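Local structure of putative sugar binding protein (Bacteroides vulgatus ATCC 8482, 3KEZ) at residues I88-N93 and P149-L154; M284-S289 and S417-T422; G352-A357 and G376-L381; A232-E237 and P252-F257. The protein probably binds sugars or other nutrients at the bacterial outer membrane, as a calcium-containing member of the SusD family. All blocks are in the same frame, centred on the assembly; numbering follows the deposited sequence.

Overall arrangement
The four contacts are spread over a mostly helical chain and none touches another. Contact 2 is the buried one, and no direct hydrogen bond crosses it: methyl groups and cysteine sulfurs meet there, with one water. Contacts 1, 3 and 4 are partly buried and each is tied by direct hydrogen bonds. A helix offers carboxamide side chains to a loop backbone, two in contact 1 and one in contact 3. Contact 4 joins a loop to the start of strand 255-259 through a tryptophan and a glutamate. Contact 1 lies on the opposite side of the chain's centre from contacts 2 and 3, with centres about 42 and 41 Å away.

Contact 1: I88-N93 and P149-L154; sequences IIQNCN and PIVKEL
Two carboxamides of helix 80-96 grip the backbone of the loop 149-154, between helices 138-141 and 166-183. Asn93 ND2 gives a nearly straight bond to Val151 O (2.9 Å, 163° at the hydrogen). This oxygen lies near the amide plane of Asn93, but the nitrogen stands above the Val151 carbonyl plane. The same ND2 reaches Glu153 O at 3.1 Å, so one NH2 group spans two carbonyls. Glu153 O takes a second bond, from Gln90 NE2 (3.0 Å), more bent at 135° but in the carbonyl plane.

The Gln90 chain bends at chi2 (-68°), which brings its amide to the loop. The side chain crosses Val151 obliquely, with NE2 3.2 Å from Val151 CG1. Ile89 CG2 packs on Val151 O, and Leu154 CD2 lies over the helix near Gln90 O.

Further out, Asn93 OD1 accepts from Arg123 and Gln90 OE1 from Ser155 N, which fixes how both amides are turned. Lys152 NZ forms a salt bridge with Glu172. An alanine at Asn93 would probably loosen the loop, as both ND2 bonds and the Arg123 link are lost. Helix 80-96 thus holds the loop largely through the loop's main chain, by neutral amides that serve as donor and acceptor at once.

Contact 2: M284-S289 and S417-T422; sequences MCITCS and SDINKT
A short strand running into a helix meets a type I beta turn here. Strand 284-286 pairs antiparallel with strand 55-57, Thr287 is the N-cap of helix 288-295, and the turn spans Ile419 to Thr422. The turn is closed by a backbone bond from Thr422 N to Ile419 O.

Thr422 carries much of the contact. Its CB points toward the segment 284-289 and lies 3.9 Å from Cys288 SG. From there the side chain forks. CG2 is anti to the backbone N and goes to Ile286 O, 3.3 Å away. The same methyl group lies between two sulfurs, with Cys285 SG at 4.2 Å and Cys288 SG at 3.9 Å. OG1 takes the other branch, anti to the carbonyl carbon (chi1 -56°). It is hydrogen-bonded to a water 2.7 Å away and also to Tyr312 O. The water donates to Ile286 O, so this buried carbonyl gains a polar partner while the methyl group packs on it.

Ile419 fills the other end. Its CG1 sits between the backbone N and the carbonyl carbon, the crowded position, and the chain then runs extended. Its tip, CD1, touches Cys288 SG at 4.0 Å and approaches Ile286 CG1 more loosely. Cys288 SG is therefore packed by both ends of the turn, and it lies 3.3 Å from Thr422 O.

Contact 3: G352-A357 and G376-L381; sequences GDNAKA and GKTLTL. With EDO (1,2-ethanediol), chain F.
Gly376 opens the segment with a positive phi of 81°. Its N donates an almost straight hydrogen bond of 2.8 Å to O2 of a 1,2-ethanediol, probably from the crystallisation liquor. The diol also passes close to the helix start, with its C1 atom 3.7 Å from Asn354 ND2.

Lys377 contributes its backbone. Its carbonyl O accepts from Asn354 ND2 at 2.9 Å. The donor lies in the carbonyl plane, on a lone pair, and the oxygen lies in the Asn354 amide plane, so both groups are well aligned. Thr378 turns its CB away, and its CA faces Asn354 OD1.

Leu379 N then donates to Asn354 OD1 (2.9 Å), from above the plane of the amide carbonyl. The carboxamide thus bridges the two residues flanking Thr378, much as one residue of a parallel strand would. Asn354 reaches them because its CG is anti to the backbone N (chi1 -168°). A water adds a second bridge, donating to Asn354 OD1 and to Leu379 O. OD1 thus takes two bonds. The opposite demands of Leu379 N and Lys377 O decide which way round the amide sits. Leu379 turns its CB toward the helix, and its CD1 rests 3.9 Å from Ala357 CB. Thr380 is the N-cap of helix 381-392, with OG1 accepting from Asn383 N.

Asp353 likewise caps helix 354-368, its OD1 accepting from Lys356 N. Just before it, Gly352 ends helix 337-350 in a Schellman motif. The loop runs beside the start of helix 354-368, where Leu379 also meets Val358 and Leu361. Ala357 packs on Ala348 and Val349 of helix 337-350.

Contact 4: A232-E237 and P252-F257; sequences ALWTNE and PGEILF
Over one face of the Trp234 indole lies Glu254 CG, in a CH-pi contact 3.7 Å from the centroid of the six-membered ring. Gly253 CA and Ile255 CG1 approach the ring obliquely, the latter 3.9 Å from Trp234 CH2. Trp243 makes an edge-to-face pair with the indole. The carboxylate of Glu254 is tilted 31° from the ring plane.

Glu254 CG takes the crowded position between backbone N and carbonyl carbon (chi1 69°). The Glu254 chain runs across the Trp234 side chain, their directions at about a right angle. OE1 then accepts from Trp234 N at 2.8 Å through its anti lone pair. Arg367 forms a salt bridge with OE1 and Arg336 one with OE2, which also bonds Ser338. These partners would favour a charged carboxylate.

The contact ties the loop before helix 239-242 to the start of strand 255-259, which pairs antiparallel with strand 332-336 and has a classic beta bulge at Leu256 and Phe257. The Ile255 side chain lies about 6 Å from that of the calcium ligand Asn331. An alanine at Trp234 would probably loosen the packing, since the ring meeting Glu254 CG, Ile255 and Gly253 would be gone. Gly253 has a positive phi, and a side chain there would clash with Trp234 NE1. Its O accepts from Ala232 N at 3.0 Å.

Contact 1: I88-N93 and P149-L154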
# COMPACT_ATOMS: atom_id res chain seq x y z
N ILE A 88 6.69 -1.97 -14.66
CA ILE A 88 6.16 -3.17 -14.06
C ILE A 88 5.00 -3.77 -14.89
O ILE A 88 5.01 -4.97 -15.26
CB ILE A 88 5.70 -2.87 -12.59
CG1 ILE A 88 6.91 -2.62 -11.69
CG2 ILE A 88 4.79 -4.00 -12.07
CD1 ILE A 88 6.56 -1.89 -10.41
N ILE A 89 4.01 -2.95 -15.20
CA ILE A 89 2.89 -3.40 -16.07
C ILE A 89 3.38 -3.95 -17.44
O ILE A 89 2.91 -4.98 -17.89
CB ILE A 89 1.83 -2.23 -16.32
CG1 ILE A 89 1.14 -1.88 -14.99
CG2 ILE A 89 0.89 -2.63 -17.47
CD1 ILE A 89 0.23 -0.56 -15.00
N GLN A 90 4.31 -3.26 -18.08
CA GLN A 90 4.83 -3.79 -19.37
C GLN A 90 5.40 -5.20 -19.24
O GLN A 90 5.16 -6.04 -20.09
CB GLN A 90 5.93 -2.89 -19.97
CG GLN A 90 5.47 -1.67 -20.67
CD GLN A 90 4.73 -1.98 -21.96
OE1 GLN A 90 5.33 -2.37 -22.96
NE2 GLN A 90 3.43 -1.79 -21.94
N ASN A 91 6.16 -5.47 -18.17
CA ASN A 91 6.72 -6.82 -17.98
C ASN A 91 5.69 -7.88 -17.56
O ASN A 91 5.83 -9.09 -17.89
CB ASN A 91 7.92 -6.75 -17.02
CG ASN A 91 9.14 -6.12 -17.70
OD1 ASN A 91 9.76 -6.75 -18.54
ND2 ASN A 91 9.42 -4.86 -17.39
N CYS A 92 4.66 -7.44 -16.83
CA CYS A 92 3.52 -8.30 -16.57
C CYS A 92 2.84 -8.69 -17.87
O CYS A 92 2.53 -9.84 -18.06
CB CYS A 92 2.50 -7.64 -15.66
SG CYS A 92 3.07 -7.37 -13.93
N ASN A 93 2.60 -7.71 -18.75
CA ASN A 93 2.05 -7.94 -20.10
C ASN A 93 2.89 -8.89 -20.91
O ASN A 93 2.34 -9.79 -21.56
CB ASN A 93 1.90 -6.61 -20.86
CG ASN A 93 0.88 -5.70 -20.20
OD1 ASN A 93 0.12 -6.14 -19.32
ND2 ASN A 93 0.83 -4.43 -20.62
N PRO A 149 -4.01 5.54 -18.60
CA PRO A 149 -4.14 4.56 -19.67
C PRO A 149 -4.01 3.12 -19.23
O PRO A 149 -3.05 2.77 -18.54
CB PRO A 149 -2.97 4.91 -20.62
CG PRO A 149 -2.71 6.36 -20.37
CD PRO A 149 -2.93 6.50 -18.88
N ILE A 150 -4.94 2.30 -19.68
CA ILE A 150 -4.90 0.86 -19.49
C ILE A 150 -4.04 0.34 -20.65
O ILE A 150 -4.42 0.47 -21.82
CB ILE A 150 -6.33 0.27 -19.58
CG1 ILE A 150 -7.17 0.79 -18.38
CG2 ILE A 150 -6.30 -1.28 -19.63
CD1 ILE A 150 -8.71 0.66 -18.58
N VAL A 151 -2.91 -0.23 -20.31
CA VAL A 151 -1.95 -0.76 -21.26
C VAL A 151 -1.84 -2.24 -21.00
O VAL A 151 -1.38 -2.66 -19.94
CB VAL A 151 -0.58 -0.10 -21.04
CG1 VAL A 151 0.46 -0.71 -21.99
CG2 VAL A 151 -0.70 1.42 -21.23
N LYS A 152 -2.27 -3.05 -21.95
CA LYS A 152 -2.31 -4.50 -21.78
C LYS A 152 -1.42 -5.24 -22.77
O LYS A 152 -1.29 -6.47 -22.70
CB LYS A 152 -3.77 -4.98 -21.86
CG LYS A 152 -4.53 -4.70 -20.55
CD LYS A 152 -5.99 -4.93 -20.63
CE LYS A 152 -6.34 -6.39 -20.44
NZ LYS A 152 -7.82 -6.49 -20.44
N GLU A 153 -0.84 -4.51 -23.72
CA GLU A 153 0.14 -5.10 -24.63
C GLU A 153 1.50 -4.38 -24.49
O GLU A 153 1.72 -3.65 -23.53
CB GLU A 153 -0.43 -5.09 -26.05
CG GLU A 153 -1.79 -5.80 -26.12
CD GLU A 153 -2.38 -5.83 -27.52
OE1 GLU A 153 -2.66 -4.75 -28.09
OE2 GLU A 153 -2.57 -6.95 -28.05
N LEU A 154 2.41 -4.61 -25.42
CA LEU A 154 3.75 -4.08 -25.30
C LEU A 154 3.84 -2.75 -26.04
O LEU A 154 3.40 -2.61 -27.20
CB LEU A 154 4.80 -5.08 -25.82
CG LEU A 154 4.81 -6.48 -25.17
CD1 LEU A 154 5.97 -7.31 -25.77
CD2 LEU A 154 4.83 -6.41 -23.58

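Contact 2: M284-S289 and S417-T422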
# COMPACT_ATOMS: atom_id res chain seq x y z
N MSE A 284 10.47 11.72 7.86
CA MSE A 284 9.03 11.75 8.12
C MSE A 284 8.73 11.20 9.51
O MSE A 284 9.33 10.21 9.94
CB MSE A 284 8.29 11.00 7.02
CG MSE A 284 8.70 9.55 6.86
SE MSE A 284 7.89 8.57 5.37
CE MSE A 284 6.18 8.15 6.09
N CYS A 285 7.84 11.89 10.24
CA CYS A 285 7.50 11.51 11.63
C CYS A 285 5.98 11.54 11.83
O CYS A 285 5.23 11.96 10.93
CB CYS A 285 8.15 12.49 12.60
SG CYS A 285 7.58 14.19 12.37
N ILE A 286 5.52 11.10 13.00
CA ILE A 286 4.10 11.19 13.30
C ILE A 286 3.74 12.64 13.63
O ILE A 286 4.57 13.40 14.09
CB ILE A 286 3.66 10.28 14.45
CG1 ILE A 286 4.24 10.73 15.78
CG2 ILE A 286 3.94 8.80 14.14
CD1 ILE A 286 3.86 9.82 16.95
N THR A 287 2.49 13.03 13.36
CA THR A 287 1.99 14.33 13.80
C THR A 287 1.66 14.29 15.30
O THR A 287 1.47 13.21 15.88
CB THR A 287 0.74 14.72 13.02
OG1 THR A 287 -0.20 13.65 13.13
CG2 THR A 287 1.09 14.99 11.49
N CYS A 288 1.61 15.45 15.94
CA CYS A 288 1.19 15.50 17.35
C CYS A 288 -0.20 14.94 17.59
O CYS A 288 -0.44 14.23 18.58
CB CYS A 288 1.25 16.92 17.87
SG CYS A 288 2.96 17.55 17.97
N SER A 289 -1.12 15.29 16.71
CA SER A 289 -2.50 14.79 16.82
C SER A 289 -2.55 13.25 16.77
O SER A 289 -3.32 12.65 17.51
CB SER A 289 -3.42 15.38 15.74
OG SER A 289 -2.96 15.17 14.41
N SER A 417 4.59 18.19 24.38
CA SER A 417 5.91 18.37 24.94
C SER A 417 6.78 17.10 24.85
O SER A 417 7.99 17.19 25.02
CB SER A 417 5.81 18.89 26.37
OG SER A 417 4.97 18.05 27.14
N ASP A 418 6.20 15.93 24.56
CA ASP A 418 7.03 14.71 24.37
C ASP A 418 7.71 14.71 23.00
O ASP A 418 8.68 13.97 22.79
CB ASP A 418 6.21 13.42 24.46
CG ASP A 418 5.76 13.07 25.87
OD1 ASP A 418 6.41 13.50 26.84
OD2 ASP A 418 4.75 12.29 25.95
N ILE A 419 7.16 15.48 22.06
CA ILE A 419 7.71 15.61 20.72
C ILE A 419 7.66 17.08 20.32
O ILE A 419 6.91 17.48 19.43
CB ILE A 419 6.97 14.72 19.70
CG1 ILE A 419 5.44 14.91 19.74
CG2 ILE A 419 7.38 13.28 19.94
CD1 ILE A 419 4.71 14.03 18.78
N ASN A 420 8.50 17.86 21.01
CA ASN A 420 8.32 19.31 21.06
C ASN A 420 8.82 20.04 19.84
O ASN A 420 8.64 21.25 19.76
CB ASN A 420 8.91 19.93 22.35
CG ASN A 420 10.42 19.86 22.43
OD1 ASN A 420 11.10 19.80 21.41
ND2 ASN A 420 10.95 19.89 23.64
N LYS A 421 9.43 19.35 18.88
CA LYS A 421 9.80 19.97 17.60
C LYS A 421 8.86 19.63 16.45
O LYS A 421 9.04 20.11 15.33
CB LYS A 421 11.24 19.62 17.23
CG LYS A 421 12.27 20.30 18.12
CD LYS A 421 13.69 19.85 17.82
CE LYS A 421 14.66 20.43 18.85
NZ LYS A 421 15.85 19.58 19.01
N THR A 422 7.86 18.80 16.71
CA THR A 422 6.93 18.39 15.68
C THR A 422 5.81 19.41 15.56
O THR A 422 5.04 19.62 16.50
CB THR A 422 6.28 17.02 16.05
OG1 THR A 422 7.30 16.04 16.28
CG2 THR A 422 5.30 16.55 14.96
O HOH W 1 6.94 13.41 15.88

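Contact 3: G352-A357 and G376-L381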
# COMPACT_ATOMS: atom_id res chain seq x y z
N GLY A 352 -24.05 -3.80 7.34
CA GLY A 352 -25.00 -3.85 8.42
C GLY A 352 -24.85 -5.07 9.30
O GLY A 352 -25.81 -5.49 9.93
N ASP A 353 -23.67 -5.68 9.31
CA ASP A 353 -23.47 -6.91 10.13
C ASP A 353 -22.59 -6.52 11.30
O ASP A 353 -21.37 -6.63 11.23
CB ASP A 353 -22.85 -8.05 9.32
CG ASP A 353 -22.84 -9.37 10.08
OD1 ASP A 353 -22.99 -9.36 11.31
OD2 ASP A 353 -22.65 -10.43 9.45
N ASN A 354 -23.22 -6.01 12.36
CA ASN A 354 -22.45 -5.51 13.48
C ASN A 354 -21.69 -6.60 14.20
O ASN A 354 -20.54 -6.38 14.61
CB ASN A 354 -23.33 -4.77 14.46
CG ASN A 354 -22.51 -4.01 15.46
OD1 ASN A 354 -21.68 -3.16 15.09
ND2 ASN A 354 -22.69 -4.34 16.73
N ALA A 355 -22.31 -7.76 14.33
CA ALA A 355 -21.71 -8.93 15.00
C ALA A 355 -20.36 -9.28 14.41
O ALA A 355 -19.39 -9.52 15.13
CB ALA A 355 -22.64 -10.15 14.96
N LYS A 356 -20.34 -9.29 13.09
CA LYS A 356 -19.16 -9.61 12.32
C LYS A 356 -18.14 -8.49 12.40
O LYS A 356 -16.96 -8.76 12.51
CB LYS A 356 -19.55 -9.87 10.85
CG LYS A 356 -18.52 -10.69 10.10
CD LYS A 356 -18.95 -11.05 8.65
CE LYS A 356 -19.85 -12.26 8.61
NZ LYS A 356 -19.86 -12.89 7.24
N ALA A 357 -18.60 -7.23 12.36
CA ALA A 357 -17.68 -6.11 12.51
C ALA A 357 -16.97 -6.16 13.85
O ALA A 357 -15.75 -5.99 13.90
CB ALA A 357 -18.38 -4.79 12.35
N GLY A 376 -20.40 -5.19 22.45
CA GLY A 376 -21.50 -4.32 22.88
C GLY A 376 -21.60 -2.94 22.20
O GLY A 376 -22.47 -2.15 22.54
N LYS A 377 -20.72 -2.64 21.27
CA LYS A 377 -20.76 -1.36 20.56
C LYS A 377 -21.47 -1.58 19.23
O LYS A 377 -21.39 -2.66 18.64
CB LYS A 377 -19.36 -0.83 20.26
CG LYS A 377 -18.42 -0.75 21.48
CD LYS A 377 -18.75 0.40 22.35
CE LYS A 377 -17.74 0.59 23.49
NZ LYS A 377 -18.38 1.48 24.46
N THR A 378 -22.17 -0.55 18.78
CA THR A 378 -22.65 -0.50 17.41
C THR A 378 -21.58 0.26 16.67
O THR A 378 -21.43 1.48 16.85
CB THR A 378 -24.00 0.18 17.29
OG1 THR A 378 -24.97 -0.61 18.02
CG2 THR A 378 -24.39 0.29 15.80
N LEU A 379 -20.77 -0.49 15.93
CA LEU A 379 -19.59 0.08 15.29
C LEU A 379 -19.97 0.92 14.06
O LEU A 379 -20.87 0.55 13.30
CB LEU A 379 -18.57 -1.01 14.92
CG LEU A 379 -17.83 -1.72 16.07
CD1 LEU A 379 -16.98 -2.80 15.44
CD2 LEU A 379 -16.99 -0.78 16.86
N THR A 380 -19.27 2.05 13.92
CA THR A 380 -19.41 2.98 12.79
C THR A 380 -18.19 2.87 11.84
O THR A 380 -17.13 2.33 12.19
CB THR A 380 -19.50 4.42 13.32
OG1 THR A 380 -18.22 4.79 13.82
CG2 THR A 380 -20.57 4.53 14.45
N LEU A 381 -18.32 3.37 10.62
CA LEU A 381 -17.17 3.46 9.75
C LEU A 381 -16.03 4.21 10.43
O LEU A 381 -14.87 3.81 10.38
CB LEU A 381 -17.53 4.12 8.42
CG LEU A 381 -16.38 4.37 7.45
CD1 LEU A 381 -15.72 3.05 7.04
CD2 LEU A 381 -16.87 5.18 6.24
C1 EDO F . -22.02 -7.54 18.45
O1 EDO F . -22.00 -8.96 18.69
C2 EDO F . -22.17 -6.79 19.76
O2 EDO F . -21.14 -7.23 20.69
O HOH W 2 -21.66 -1.96 12.65

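Contact 4: A232-E237 and P252-F257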
# COMPACT_ATOMS: atom_id res chain seq x y z
N ALA A 232 -0.53 -15.85 11.19
CA ALA A 232 -1.31 -15.49 12.34
C ALA A 232 -0.94 -14.06 12.66
O ALA A 232 0.20 -13.64 12.43
CB ALA A 232 -1.04 -16.45 13.53
N LEU A 233 -1.91 -13.29 13.13
CA LEU A 233 -1.66 -11.97 13.65
C LEU A 233 -0.55 -12.05 14.70
O LEU A 233 -0.54 -12.95 15.56
CB LEU A 233 -2.93 -11.37 14.29
CG LEU A 233 -4.14 -10.99 13.41
CD1 LEU A 233 -5.30 -10.45 14.32
CD2 LEU A 233 -3.75 -10.01 12.36
N TRP A 234 0.39 -11.13 14.60
CA TRP A 234 1.44 -11.00 15.63
C TRP A 234 0.80 -10.79 16.99
O TRP A 234 -0.06 -9.93 17.15
CB TRP A 234 2.36 -9.80 15.30
CG TRP A 234 3.29 -10.03 14.15
CD1 TRP A 234 3.94 -11.20 13.82
CD2 TRP A 234 3.70 -9.07 13.19
NE1 TRP A 234 4.72 -11.01 12.69
CE2 TRP A 234 4.57 -9.72 12.28
CE3 TRP A 234 3.39 -7.72 12.98
CZ2 TRP A 234 5.14 -9.05 11.22
CZ3 TRP A 234 3.96 -7.09 11.93
CH2 TRP A 234 4.83 -7.74 11.07
N THR A 235 1.23 -11.56 17.99
CA THR A 235 0.70 -11.39 19.34
C THR A 235 1.07 -10.01 19.91
O THR A 235 1.97 -9.32 19.42
CB THR A 235 1.22 -12.45 20.30
OG1 THR A 235 2.63 -12.25 20.49
CG2 THR A 235 0.97 -13.88 19.77
N ASN A 236 0.35 -9.61 20.95
CA ASN A 236 0.70 -8.40 21.70
C ASN A 236 2.18 -8.42 22.12
O ASN A 236 2.89 -7.45 21.96
CB ASN A 236 -0.22 -8.30 22.91
CG ASN A 236 0.06 -7.13 23.78
OD1 ASN A 236 0.80 -7.25 24.76
ND2 ASN A 236 -0.55 -5.98 23.47
N GLU A 237 2.64 -9.57 22.60
CA GLU A 237 4.06 -9.75 22.97
C GLU A 237 5.07 -9.65 21.81
O GLU A 237 6.14 -9.07 21.97
CB GLU A 237 4.23 -11.09 23.68
CG GLU A 237 5.59 -11.25 24.31
CD GLU A 237 5.68 -12.46 25.19
OE1 GLU A 237 4.62 -12.95 25.67
OE2 GLU A 237 6.83 -12.92 25.43
N PRO A 252 5.46 -18.02 9.54
CA PRO A 252 5.18 -16.94 8.56
C PRO A 252 4.91 -15.57 9.12
O PRO A 252 4.95 -14.57 8.38
CB PRO A 252 3.93 -17.41 7.84
CG PRO A 252 3.62 -18.75 8.30
CD PRO A 252 4.53 -19.14 9.43
N GLY A 253 4.57 -15.50 10.41
CA GLY A 253 4.08 -14.25 10.94
C GLY A 253 2.79 -13.83 10.25
O GLY A 253 1.94 -14.67 9.90
N GLU A 254 2.63 -12.53 10.04
CA GLU A 254 1.43 -12.05 9.41
C GLU A 254 1.63 -11.31 8.11
O GLU A 254 0.65 -10.90 7.52
CB GLU A 254 0.60 -11.18 10.38
CG GLU A 254 1.18 -9.82 10.76
CD GLU A 254 0.13 -8.95 11.44
OE1 GLU A 254 -0.10 -9.10 12.67
OE2 GLU A 254 -0.44 -8.08 10.75
N ILE A 255 2.87 -11.12 7.66
CA ILE A 255 3.07 -10.44 6.36
C ILE A 255 2.79 -11.39 5.19
O ILE A 255 3.47 -12.41 5.01
CB ILE A 255 4.47 -9.85 6.17
CG1 ILE A 255 4.79 -8.82 7.29
CG2 ILE A 255 4.56 -9.21 4.74
CD1 ILE A 255 6.32 -8.57 7.50
N LEU A 256 1.81 -11.01 4.38
CA LEU A 256 1.33 -11.80 3.27
C LEU A 256 2.07 -11.43 1.99
O LEU A 256 2.15 -12.23 1.04
CB LEU A 256 -0.17 -11.61 3.12
CG LEU A 256 -1.04 -11.90 4.34
CD1 LEU A 256 -2.58 -11.61 4.04
CD2 LEU A 256 -0.88 -13.36 4.82
N PHE A 257 2.58 -10.21 1.92
CA PHE A 257 3.49 -9.85 0.84
C PHE A 257 4.52 -8.89 1.36
O PHE A 257 4.19 -7.79 1.85
CB PHE A 257 2.74 -9.27 -0.36
CG PHE A 257 3.64 -8.81 -1.50
CD1 PHE A 257 4.73 -9.58 -1.92
CD2 PHE A 257 3.35 -7.66 -2.21
CE1 PHE A 257 5.51 -9.19 -2.98
CE2 PHE A 257 4.14 -7.25 -3.27
CZ PHE A 257 5.24 -8.03 -3.66